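Protein, Family 18 Chitinase (Crocus vernus, PDB 3SIM) probably hydrolyses chitin as a plant family 18 glycosyl hydrolase built on a TIM barrel. Local coordinates at residues S13-S18 against W253-S258; S18-N23 against F29-S34; S43-T48 against G88-Q93; A36-A41 against D100-N105. All coordinates share one frame; numbering follows the deposited sequence.

Contact 1 of 4, residues S13-S18 against W253-S258; sequences SGVKFS and WTADTS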
loop_
_atom_site.group_PDB
_atom_site.type_symbol
_atom_site.label_atom_id
_atom_site.label_comp_id
_atom_site.label_asym_id
_atom_site.label_seq_id
_atom_site.Cartn_x
_atom_site.Cartn_y
_atom_site.Cartn_z
ATOM N N SER A 13 3.134 16.146 -7.961
ATOM C CA SER A 13 1.859 16.732 -7.558
ATOM C C SER A 13 1.948 17.992 -6.683
ATOM O O SER A 13 1.075 18.797 -6.667
ATOM C CB SER A 13 0.975 15.702 -6.877
ATOM O OG SER A 13 1.233 15.609 -5.539
ATOM N N GLY A 14 2.944 17.976 -5.840
ATOM C CA GLY A 14 3.140 18.915 -4.788
ATOM C C GLY A 14 2.350 18.708 -3.505
ATOM O O GLY A 14 2.487 19.473 -2.624
ATOM N N VAL A 15 1.545 17.662 -3.422
ATOM C CA VAL A 15 0.708 17.411 -2.259
ATOM C C VAL A 15 1.484 17.100 -0.970
ATOM O O VAL A 15 2.261 16.258 -0.916
ATOM C CB VAL A 15 -0.407 16.355 -2.556
ATOM C CG1 VAL A 15 -1.230 16.011 -1.278
ATOM C CG2 VAL A 15 -1.264 16.820 -3.646
ATOM N N LYS A 16 1.198 17.854 0.058
ATOM C CA LYS A 16 1.726 17.674 1.393
ATOM C C LYS A 16 0.847 16.872 2.302
ATOM O O LYS A 16 -0.285 16.841 2.080
ATOM C CB LYS A 16 1.921 19.017 2.016
ATOM C CG LYS A 16 3.159 19.601 1.628
ATOM C CD LYS A 16 2.919 20.801 0.986
ATOM C CE LYS A 16 2.937 21.845 1.998
ATOM N NZ LYS A 16 3.173 23.127 1.386
ATOM N N PHE A 17 1.382 16.322 3.374
ATOM C CA PHE A 17 0.607 15.537 4.323
ATOM C C PHE A 17 -0.539 16.426 4.886
ATOM O O PHE A 17 -1.689 16.026 5.002
ATOM C CB PHE A 17 1.463 15.055 5.512
ATOM C CG PHE A 17 2.577 14.059 5.193
ATOM C CD1 PHE A 17 2.330 12.749 4.850
ATOM C CD2 PHE A 17 3.894 14.421 5.391
ATOM C CE1 PHE A 17 3.384 11.883 4.657
ATOM C CE2 PHE A 17 4.903 13.556 5.179
ATOM C CZ PHE A 17 4.653 12.291 4.811
ATOM N N SER A 18 -0.174 17.664 5.171
ATOM C CA SER A 18 -1.057 18.671 5.716
ATOM C C SER A 18 -2.156 19.130 4.755
ATOM O O SER A 18 -3.060 19.755 5.161
ATOM C CB SER A 18 -0.316 19.844 6.336
ATOM O OG SER A 18 0.303 20.629 5.392
ATOM N N TRP A 253 -5.935 5.271 -3.385
ATOM C CA TRP A 253 -4.878 5.564 -4.341
ATOM C C TRP A 253 -5.298 6.803 -5.209
ATOM O O TRP A 253 -6.119 6.701 -6.025
ATOM C CB TRP A 253 -4.606 4.313 -5.211
ATOM C CG TRP A 253 -3.727 3.225 -4.655
ATOM C CD1 TRP A 253 -2.392 3.120 -4.794
ATOM C CD2 TRP A 253 -4.127 2.077 -3.910
ATOM N NE1 TRP A 253 -1.933 2.033 -4.156
ATOM C CE2 TRP A 253 -2.980 1.356 -3.616
ATOM C CE3 TRP A 253 -5.344 1.597 -3.455
ATOM C CZ2 TRP A 253 -3.014 0.187 -2.895
ATOM C CZ3 TRP A 253 -5.363 0.443 -2.728
ATOM C CH2 TRP A 253 -4.209 -0.251 -2.467
ATOM N N THR A 254 -4.781 7.985 -4.969
ATOM C CA THR A 254 -3.754 8.338 -4.029
ATOM C C THR A 254 -4.015 9.811 -3.639
ATOM O O THR A 254 -4.818 10.455 -4.264
ATOM C CB THR A 254 -2.308 8.296 -4.677
ATOM O OG1 THR A 254 -2.178 9.339 -5.614
ATOM C CG2 THR A 254 -1.947 6.931 -5.300
ATOM N N ALA A 255 -3.309 10.341 -2.649
ATOM C CA ALA A 255 -3.491 11.754 -2.281
ATOM C C ALA A 255 -3.133 12.685 -3.496
ATOM O O ALA A 255 -3.702 13.699 -3.714
ATOM C CB ALA A 255 -2.686 12.093 -1.081
ATOM N N ASP A 256 -2.172 12.236 -4.261
ATOM C CA ASP A 256 -1.661 12.963 -5.367
ATOM C C ASP A 256 -2.717 13.188 -6.471
ATOM O O ASP A 256 -2.819 14.246 -6.957
ATOM C CB ASP A 256 -0.388 12.306 -5.857
ATOM C CG ASP A 256 0.652 12.181 -4.754
ATOM O OD1 ASP A 256 0.583 11.290 -3.950
ATOM O OD2 ASP A 256 1.454 13.032 -4.665
ATOM N N THR A 257 -3.438 12.150 -6.817
ATOM C CA THR A 257 -4.611 12.226 -7.677
ATOM C C THR A 257 -5.801 12.973 -7.109
ATOM O O THR A 257 -6.451 13.631 -7.800
ATOM C CB THR A 257 -4.993 10.896 -8.402
ATOM O OG1 THR A 257 -5.465 9.928 -7.488
ATOM C CG2 THR A 257 -3.817 10.389 -9.185
ATOM N N SER A 258 -6.013 12.863 -5.814
ATOM C CA SER A 258 -7.092 13.509 -5.130
ATOM C C SER A 258 -7.053 15.028 -5.121
ATOM O O SER A 258 -8.030 15.594 -4.838
ATOM C CB SER A 258 -7.320 12.947 -3.707
ATOM O OG SER A 258 -7.688 11.639 -3.705
HETATM O O HOH W 1 3.879 13.728 -6.276
HETATM O O HOH W 2 3.091 13.955 -2.400
#
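A255 and D256, the residues that meet V15 and S13 of the loop 13-18, directly follow T254, which occupies the N-cap position of a short, weakly bonded helix. OG1 of T254 caps it by accepting weak bonds from the backbone N atoms of D256 and T257. W253, joined to T254 by a cis peptide, ends barrel strand 250-253, which pairs with strand 2-7, so the contact joins the loop leaving the first barrel strand to the turn leaving the last.

A255 supplies the apolar part of the contact. Its CB lies 4.2 Å from V15 CG1, and its carbonyl O is 4.0 Å from V15 CG2.

D256 supplies the polar part. S13 OG donates to D256 OD2 at 2.7 Å, on the anti side and 23° out of the carboxylate plane. The serine hydroxyl sits between its own backbone N and carbonyl carbon (chi1 86°), which also lets OG accept from V15 N at 3.0 Å, nearly straight at 171°, in an ST turn. Water 1 bridges S13 N to D256 OD2, and water 2 gives to D256 OD2 and to V15 O, each at 2.9 Å. The other oxygen, OD1, takes weak bonds from the N atoms of G8 and Y9.

Replacing S13 with an alanine would probably leave D256 OD2 without its direct protein donor and V15 N without its turn acceptor.

With three donors on OD2, and D256 itself in the first turn of the short helix, the carboxylate is probably charged and, with the V15-A255 packing, joins the loop to that helix.

Contact 2 of 4, residues S18-N23 against F29-S34; sequences SDVPIN and FQFVLS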
loop_
_atom_site.group_PDB
_atom_site.type_symbol
_atom_site.label_atom_id
_atom_site.label_comp_id
_atom_site.label_asym_id
_atom_site.label_seq_id
_atom_site.Cartn_x
_atom_site.Cartn_y
_atom_site.Cartn_z
ATOM N N SER A 18 -0.174 17.664 5.171
ATOM C CA SER A 18 -1.057 18.671 5.716
ATOM C C SER A 18 -2.156 19.130 4.755
ATOM O O SER A 18 -3.060 19.755 5.161
ATOM C CB SER A 18 -0.316 19.844 6.336
ATOM O OG SER A 18 0.303 20.629 5.392
ATOM N N ASP A 19 -2.007 18.856 3.482
ATOM C CA ASP A 19 -3.065 19.066 2.549
ATOM C C ASP A 19 -4.266 18.087 2.701
ATOM O O ASP A 19 -5.327 18.354 2.254
ATOM C CB ASP A 19 -2.578 19.111 1.115
ATOM C CG ASP A 19 -1.648 20.269 0.820
ATOM O OD1 ASP A 19 -1.666 21.302 1.441
ATOM O OD2 ASP A 19 -0.891 20.093 -0.055
ATOM N N VAL A 20 -4.026 16.917 3.250
ATOM C CA VAL A 20 -5.017 15.875 3.329
ATOM C C VAL A 20 -5.883 15.936 4.593
ATOM O O VAL A 20 -5.402 15.867 5.646
ATOM C CB VAL A 20 -4.379 14.478 3.137
ATOM C CG1 VAL A 20 -5.405 13.404 3.266
ATOM C CG2 VAL A 20 -3.671 14.395 1.834
ATOM N N PRO A 21 -7.193 15.998 4.427
ATOM C CA PRO A 21 -8.106 15.987 5.568
ATOM C C PRO A 21 -7.964 14.720 6.421
ATOM O O PRO A 21 -8.050 13.633 5.944
ATOM C CB PRO A 21 -9.489 16.040 4.930
ATOM C CG PRO A 21 -9.307 15.928 3.523
ATOM C CD PRO A 21 -7.908 15.936 3.154
ATOM N N ILE A 22 -7.738 14.923 7.696
ATOM C CA ILE A 22 -7.611 13.876 8.653
ATOM C C ILE A 22 -8.734 13.970 9.714
ATOM O O ILE A 22 -8.752 14.865 10.500
ATOM C CB ILE A 22 -6.203 13.930 9.349
ATOM C CG1 ILE A 22 -5.055 13.733 8.337
ATOM C CG2 ILE A 22 -6.126 12.980 10.451
ATOM C CD1 ILE A 22 -3.750 14.174 8.785
ATOM N N ASN A 23 -9.604 12.985 9.702
ATOM C CA ASN A 23 -10.695 12.887 10.625
ATOM C C ASN A 23 -10.213 12.354 11.973
ATOM O O ASN A 23 -9.795 11.261 12.054
ATOM C CB ASN A 23 -11.765 11.967 10.067
ATOM C CG ASN A 23 -13.079 11.992 10.881
ATOM O OD1 ASN A 23 -14.128 12.069 10.326
ATOM N ND2 ASN A 23 -12.983 11.838 12.135
ATOM N N PHE A 29 -5.174 6.119 11.207
ATOM C CA PHE A 29 -4.938 6.723 9.932
ATOM C C PHE A 29 -3.501 6.365 9.496
ATOM O O PHE A 29 -2.537 6.722 10.155
ATOM C CB PHE A 29 -5.123 8.226 9.991
ATOM C CG PHE A 29 -5.047 8.930 8.663
ATOM C CD1 PHE A 29 -6.165 9.521 8.129
ATOM C CD2 PHE A 29 -3.891 9.015 7.938
ATOM C CE1 PHE A 29 -6.092 10.162 6.900
ATOM C CE2 PHE A 29 -3.846 9.677 6.746
ATOM C CZ PHE A 29 -4.901 10.221 6.244
ATOM N N GLN A 30 -3.356 5.660 8.400
ATOM C CA GLN A 30 -2.010 5.391 7.889
ATOM C C GLN A 30 -1.721 6.047 6.536
ATOM O O GLN A 30 -2.324 5.715 5.569
ATOM C CB GLN A 30 -1.666 3.902 7.899
ATOM C CG GLN A 30 -2.145 3.118 9.103
ATOM C CD GLN A 30 -1.882 1.595 9.071
ATOM O OE1 GLN A 30 -1.855 0.963 10.098
ATOM N NE2 GLN A 30 -1.764 1.038 7.923
ATOM N N PHE A 31 -0.811 7.000 6.527
ATOM C CA PHE A 31 -0.123 7.446 5.317
ATOM C C PHE A 31 0.764 6.320 4.754
ATOM O O PHE A 31 1.378 5.623 5.507
ATOM C CB PHE A 31 0.652 8.752 5.525
ATOM C CG PHE A 31 -0.214 10.008 5.542
ATOM C CD1 PHE A 31 -0.383 10.736 6.692
ATOM C CD2 PHE A 31 -0.833 10.457 4.430
ATOM C CE1 PHE A 31 -1.174 11.858 6.693
ATOM C CE2 PHE A 31 -1.594 11.547 4.444
ATOM C CZ PHE A 31 -1.771 12.256 5.571
ATOM N N VAL A 32 0.767 6.106 3.450
ATOM C CA VAL A 32 1.703 5.171 2.836
ATOM C C VAL A 32 2.609 5.770 1.706
ATOM O O VAL A 32 2.158 6.055 0.620
ATOM C CB VAL A 32 1.004 3.802 2.392
ATOM C CG1 VAL A 32 1.954 2.880 1.758
ATOM C CG2 VAL A 32 0.232 3.178 3.482
ATOM N N LEU A 33 3.874 5.959 2.002
ATOM C CA LEU A 33 4.799 6.631 1.078
ATOM C C LEU A 33 5.121 5.787 -0.205
ATOM O O LEU A 33 5.535 4.688 -0.107
ATOM C CB LEU A 33 6.083 7.026 1.800
ATOM C CG LEU A 33 6.041 7.998 2.965
ATOM C CD1 LEU A 33 7.311 8.032 3.740
ATOM C CD2 LEU A 33 5.671 9.370 2.465
ATOM N N SER A 34 4.924 6.349 -1.367
ATOM C CA SER A 34 5.150 5.608 -2.579
ATOM C C SER A 34 6.139 6.237 -3.554
ATOM O O SER A 34 5.878 7.271 -4.063
ATOM C CB SER A 34 3.821 5.380 -3.316
ATOM O OG SER A 34 2.691 5.513 -2.538
#
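I22 lies over one face of the F29 ring while the end of the same side chain meets the rim of F31, and these two approaches organise the contact. CG1 of I22 is 4.2 Å from the F29 ring centroid and 21° off the ring normal, which is CH-pi geometry displaced toward the rim carbons CE1 and CZ. The isoleucine places CG1 anti to its carbonyl carbon (chi1 -62°), and from there the chain extends so that CD1 comes within 4.0 Å of F31 CE1, near the plane of that ring. I22 crosses both phenylalanine side chains at about a right angle.

V20 works on edges alone. Its CB is 4.2 Å from F31 CZ, and its CG1 is 4.4 Å from F29 CZ, in each case close to the ring plane.

The two phenylalanines also fix each other within strand 28-37. F29 CE2 stands 3.4 Å above the plane of the F31 ring, over its centre, while F31 CG lies in the plane of F29. F17 adds an edge-to-face contact to F31, and Q270 of helix 264-274 touches F29, which places the cluster on the outer, helix-facing side of the barrel strand.

All the side-chain meetings across the two segments are apolar and at van der Waals separations, so shape fit and burial of hydrocarbon, rather than polar pairing, hold the loop 18-23 on the strand.

Contact 3 of 4, residues S43-T48 against G88-Q93; sequences SPHTST and GSNTVQ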
loop_
_atom_site.group_PDB
_atom_site.type_symbol
_atom_site.label_atom_id
_atom_site.label_comp_id
_atom_site.label_asym_id
_atom_site.label_seq_id
_atom_site.Cartn_x
_atom_site.Cartn_y
_atom_site.Cartn_z
ATOM N N SER A 43 18.316 6.998 -14.796
ATOM C CA SER A 43 18.205 6.197 -15.995
ATOM C C SER A 43 19.516 5.845 -16.689
ATOM O O SER A 43 20.515 6.488 -16.559
ATOM C CB SER A 43 17.405 6.923 -16.982
ATOM N N PRO A 44 19.487 4.756 -17.426
ATOM C CA PRO A 44 18.410 3.814 -17.392
ATOM C C PRO A 44 18.396 3.125 -16.049
ATOM O O PRO A 44 19.392 2.817 -15.467
ATOM N N HIS A 45 17.197 2.896 -15.585
ATOM C CA HIS A 45 17.000 2.273 -14.291
ATOM C C HIS A 45 17.154 0.770 -14.371
ATOM O O HIS A 45 16.508 0.155 -15.112
ATOM C CB HIS A 45 15.636 2.616 -13.736
ATOM C CG HIS A 45 15.385 4.062 -13.589
ATOM N ND1 HIS A 45 15.851 4.783 -12.534
ATOM C CD2 HIS A 45 14.712 4.926 -14.367
ATOM C CE1 HIS A 45 15.493 6.029 -12.672
ATOM N NE2 HIS A 45 14.796 6.141 -13.773
ATOM N N THR A 46 18.058 0.243 -13.576
ATOM C CA THR A 46 18.345 -1.179 -13.407
ATOM C C THR A 46 18.274 -1.705 -11.948
ATOM O O THR A 46 18.498 -0.992 -11.027
ATOM C CB THR A 46 19.734 -1.568 -14.010
ATOM O OG1 THR A 46 20.786 -0.860 -13.380
ATOM C CG2 THR A 46 19.751 -1.317 -15.458
ATOM N N SER A 47 17.982 -2.974 -11.799
ATOM C CA SER A 47 17.829 -3.564 -10.507
ATOM C C SER A 47 19.117 -3.664 -9.671
ATOM O O SER A 47 20.161 -3.875 -10.195
ATOM C CB SER A 47 17.015 -4.852 -10.513
ATOM O OG SER A 47 17.707 -5.974 -10.899
ATOM N N THR A 48 18.964 -3.480 -8.373
ATOM C CA THR A 48 20.080 -3.442 -7.432
ATOM C C THR A 48 20.126 -4.570 -6.387
ATOM O O THR A 48 20.812 -4.477 -5.409
ATOM C CB THR A 48 20.149 -2.155 -6.693
ATOM O OG1 THR A 48 19.006 -2.031 -5.876
ATOM C CG2 THR A 48 20.299 -0.945 -7.634
ATOM N N GLY A 88 10.726 5.618 -13.638
ATOM C CA GLY A 88 10.906 6.316 -14.878
ATOM C C GLY A 88 9.962 5.709 -15.863
ATOM O O GLY A 88 8.805 5.645 -15.608
ATOM N N SER A 89 10.469 5.257 -16.985
ATOM C CA SER A 89 9.688 4.544 -17.945
ATOM C C SER A 89 9.893 3.031 -17.897
ATOM O O SER A 89 9.348 2.338 -18.681
ATOM C CB SER A 89 9.850 5.160 -19.359
ATOM O OG SER A 89 11.042 4.849 -20.010
ATOM N N ASN A 90 10.712 2.552 -16.989
ATOM C CA ASN A 90 11.041 1.149 -16.921
ATOM C C ASN A 90 10.101 0.363 -15.985
ATOM O O ASN A 90 9.838 0.776 -14.894
ATOM C CB ASN A 90 12.494 0.922 -16.506
ATOM C CG ASN A 90 13.526 1.648 -17.396
ATOM O OD1 ASN A 90 14.010 1.114 -18.378
ATOM N ND2 ASN A 90 13.860 2.841 -17.018
ATOM N N THR A 91 9.643 -0.777 -16.435
ATOM C CA THR A 91 8.816 -1.627 -15.629
ATOM C C THR A 91 9.603 -2.123 -14.375
ATOM O O THR A 91 10.702 -2.508 -14.481
ATOM C CB THR A 91 8.230 -2.784 -16.448
ATOM O OG1 THR A 91 7.399 -2.269 -17.464
ATOM C CG2 THR A 91 7.441 -3.711 -15.573
ATOM N N VAL A 92 8.988 -2.097 -13.206
ATOM C CA VAL A 92 9.589 -2.670 -12.015
ATOM C C VAL A 92 9.307 -4.195 -11.889
ATOM O O VAL A 92 8.225 -4.640 -11.599
ATOM C CB VAL A 92 9.210 -1.903 -10.700
ATOM C CG1 VAL A 92 9.717 -2.580 -9.522
ATOM C CG2 VAL A 92 9.664 -0.479 -10.747
ATOM N N GLN A 93 10.364 -4.936 -12.126
ATOM C CA GLN A 93 10.404 -6.383 -12.072
ATOM C C GLN A 93 11.078 -6.839 -10.783
ATOM O O GLN A 93 12.198 -6.436 -10.549
ATOM C CB GLN A 93 11.167 -6.966 -13.272
ATOM C CG GLN A 93 10.537 -6.701 -14.650
ATOM C CD GLN A 93 9.406 -7.616 -15.015
ATOM O OE1 GLN A 93 8.759 -7.398 -16.001
ATOM N NE2 GLN A 93 9.134 -8.602 -14.194
#
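H45 turns the CD2 edge of its imidazole to the amide of N90: CD2 and N90 ND2 are 3.5 Å apart, with ND2 close to the ring plane. The ring and amide planes stand 75° from each other, and the two side chains cross at about a right angle. ND2 also lies 3.7 Å from H45 CB and 3.6 Å from H45 N, so the amide nitrogen is tucked beside the root of the histidine as well as its ring. Both side chains place CG anti to their own carbonyl carbon, H45 with chi1 -58°, and each leaves its backbone toward the other segment.

G88 comes near the same part of the ring, its CA 4.0 Å from H45 NE2. A side chain would not fit there: a beta carbon on G88 would fall 2.9 Å from H45 CD2. The imidazole's main polar attachment lies outside the contact, since ND1 of H45 bonds T40 O; the ring is thus held from the loop's own base while N90 ND2 meets its edge and G88 lies near CD2 and NE2. S43 N sits 3.6 Å above one ring face. H45 also touches a crystal neighbour, so part of its surroundings belong to the lattice.

G88 and S89 have dihedrals close to those of a type II' turn, the positive phi falling on G88. They link the short antiparallel strands 86-87 and 90-91, and the arrangement is a two-residue beta hairpin beyond barrel strand 76-83, meeting the loop after strand 28-37 at the C-terminal ends of the TIM-barrel strands.

Contact 4 of 4, residues A36-A41 against D100-N105; sequences AVDYTA and DSWVSN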
loop_
_atom_site.group_PDB
_atom_site.type_symbol
_atom_site.label_atom_id
_atom_site.label_comp_id
_atom_site.label_asym_id
_atom_site.label_seq_id
_atom_site.Cartn_x
_atom_site.Cartn_y
_atom_site.Cartn_z
ATOM N N ALA A 36 9.605 3.260 -2.327
ATOM C CA ALA A 36 10.967 2.827 -2.235
ATOM C C ALA A 36 11.126 1.636 -3.170
ATOM O O ALA A 36 10.351 0.742 -3.125
ATOM C CB ALA A 36 11.331 2.462 -0.855
ATOM N N VAL A 37 12.129 1.707 -4.031
ATOM C CA VAL A 37 12.418 0.748 -5.076
ATOM C C VAL A 37 13.891 0.306 -5.096
ATOM O O VAL A 37 14.758 1.117 -5.020
ATOM C CB VAL A 37 12.040 1.282 -6.499
ATOM C CG1 VAL A 37 11.980 0.193 -7.477
ATOM C CG2 VAL A 37 10.766 2.015 -6.532
ATOM N N ASP A 38 14.131 -0.974 -5.260
ATOM C CA ASP A 38 15.474 -1.505 -5.420
ATOM C C ASP A 38 15.979 -1.470 -6.877
ATOM O O ASP A 38 16.292 -2.476 -7.452
ATOM C CB ASP A 38 15.657 -2.875 -4.767
ATOM C CG ASP A 38 14.723 -3.969 -5.320
ATOM O OD1 ASP A 38 13.629 -3.692 -5.761
ATOM O OD2 ASP A 38 15.168 -5.077 -5.333
ATOM N N TYR A 39 16.020 -0.260 -7.407
ATOM C CA TYR A 39 16.491 0.081 -8.722
ATOM C C TYR A 39 17.336 1.336 -8.609
ATOM O O TYR A 39 17.161 2.104 -7.712
ATOM C CB TYR A 39 15.331 0.300 -9.698
ATOM C CG TYR A 39 14.812 -0.918 -10.476
ATOM C CD1 TYR A 39 14.847 -0.956 -11.864
ATOM C CD2 TYR A 39 14.278 -2.020 -9.821
ATOM C CE1 TYR A 39 14.380 -2.046 -12.542
ATOM C CE2 TYR A 39 13.818 -3.101 -10.500
ATOM C CZ TYR A 39 13.866 -3.118 -11.864
ATOM O OH TYR A 39 13.390 -4.174 -12.523
ATOM N N THR A 40 18.202 1.502 -9.575
ATOM C CA THR A 40 19.101 2.627 -9.646
ATOM C C THR A 40 18.359 3.949 -9.773
ATOM O O THR A 40 17.355 4.012 -10.361
ATOM C CB THR A 40 20.201 2.498 -10.781
ATOM O OG1 THR A 40 19.590 2.382 -12.056
ATOM C CG2 THR A 40 21.183 1.339 -10.517
ATOM N N ALA A 41 18.877 4.982 -9.150
ATOM C CA ALA A 41 18.212 6.280 -9.058
ATOM C C ALA A 41 18.015 7.004 -10.389
ATOM O O ALA A 41 17.112 7.753 -10.579
ATOM C CB ALA A 41 18.882 7.172 -8.050
ATOM N N ASP A 100 19.420 -14.945 0.085
ATOM C CA ASP A 100 20.226 -14.507 1.195
ATOM C C ASP A 100 20.766 -13.129 0.901
ATOM O O ASP A 100 20.717 -12.302 1.724
ATOM C CB ASP A 100 21.404 -15.453 1.489
ATOM C CG ASP A 100 21.037 -16.711 2.319
ATOM O OD1 ASP A 100 20.010 -16.827 2.957
ATOM O OD2 ASP A 100 21.822 -17.626 2.329
ATOM N N SER A 101 21.299 -12.918 -0.296
ATOM C CA SER A 101 21.860 -11.637 -0.681
ATOM C C SER A 101 20.845 -10.489 -0.791
ATOM O O SER A 101 21.110 -9.443 -0.357
ATOM C CB SER A 101 22.796 -11.722 -1.887
ATOM O OG SER A 101 22.106 -11.897 -3.043
ATOM N N TRP A 102 19.683 -10.757 -1.365
ATOM C CA TRP A 102 18.595 -9.787 -1.449
ATOM C C TRP A 102 18.096 -9.347 -0.066
ATOM O O TRP A 102 18.109 -8.227 0.216
ATOM C CB TRP A 102 17.419 -10.311 -2.288
ATOM C CG TRP A 102 16.459 -9.276 -2.663
ATOM C CD1 TRP A 102 16.434 -8.576 -3.812
ATOM C CD2 TRP A 102 15.361 -8.807 -1.894
ATOM N NE1 TRP A 102 15.403 -7.734 -3.819
ATOM C CE2 TRP A 102 14.742 -7.827 -2.643
ATOM C CE3 TRP A 102 14.843 -9.107 -0.639
ATOM C CZ2 TRP A 102 13.663 -7.136 -2.184
ATOM C CZ3 TRP A 102 13.748 -8.397 -0.191
ATOM C CH2 TRP A 102 13.180 -7.438 -0.973
ATOM N N VAL A 103 17.822 -10.299 0.804
ATOM C CA VAL A 103 17.370 -10.048 2.147
ATOM C C VAL A 103 18.398 -9.208 2.957
ATOM O O VAL A 103 18.056 -8.241 3.531
ATOM C CB VAL A 103 17.049 -11.350 2.889
ATOM C CG1 VAL A 103 16.834 -11.091 4.328
ATOM C CG2 VAL A 103 15.854 -12.028 2.296
ATOM N N SER A 104 19.673 -9.550 2.876
ATOM C CA SER A 104 20.687 -8.783 3.581
ATOM C C SER A 104 20.716 -7.311 3.124
ATOM O O SER A 104 20.713 -6.432 3.929
ATOM C CB SER A 104 22.052 -9.419 3.383
ATOM O OG SER A 104 23.033 -8.587 3.866
ATOM N N ASN A 105 20.681 -7.098 1.812
ATOM C CA ASN A 105 20.629 -5.751 1.265
ATOM C C ASN A 105 19.352 -4.965 1.653
ATOM O O ASN A 105 19.434 -3.831 1.989
ATOM C CB ASN A 105 20.821 -5.719 -0.245
ATOM C CG ASN A 105 22.241 -6.154 -0.708
ATOM O OD1 ASN A 105 23.185 -5.958 -0.042
ATOM N ND2 ASN A 105 22.310 -6.715 -1.870
#
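D38 OD2 accepts the indole N-H of W102, with NE1 and OD2 3.1 Å apart and a bent N-H...O angle of 146°. The nitrogen meets the oxygen on its syn side but 34° out of the carboxylate plane, and the oxygen in turn is tilted from the plane of the indole. OD2 comes to the edge of the indole at NE1; the planes of carboxylate and ring are nearly perpendicular. CG of W102 is anti to its backbone N (chi1 -166°), a setting that carries the ring off the helix and brings NE1 to the acid.

The second oxygen, D38 OD1, bonds the hydroxyl of Y126, which lies in a DGIDIDYE sequence matching the DGxDxDxE signature of family 18 hydrolases. D38 itself comes just past the end of barrel strand 28-37, at the centre of an inverse gamma turn in which Y39 N gives a weak bond to V37 O. W102 belongs to helix 99-116 of the surrounding helical layer, so this bond links the exit of a TIM-barrel strand to an outer helix.

A leucine in place of W102 would probably cost D38 OD2 this N-H donor and leave a gap where the large indole now lies.

The contact is small, 65 Å² in all, and D38 and W102 account for it. C140 and I141 of helix 134-150 pack against the indole, and N49 touches it too.

Overall arrangement
From the N terminus, the loop after strand 2-7 enters contact 1 first, whose partner near the C terminus closes a span of 234 residues; the other three contacts nest inside it. Contact 2, a short closure between that same loop and strand 28-37, shares S18 with contact 1 and packs against it, V20 on A255 and F17 on F31. Strand 28-37 then runs on into contact 4, whose closure with helix 99-116 encloses contact 3, a meeting of two loops. Contacts 3 and 4 adjoin, linked by T40 and T46. The two pairs are well apart: contacts 2 and 4, both on strand 28-37, have centres about 27 Å from each other.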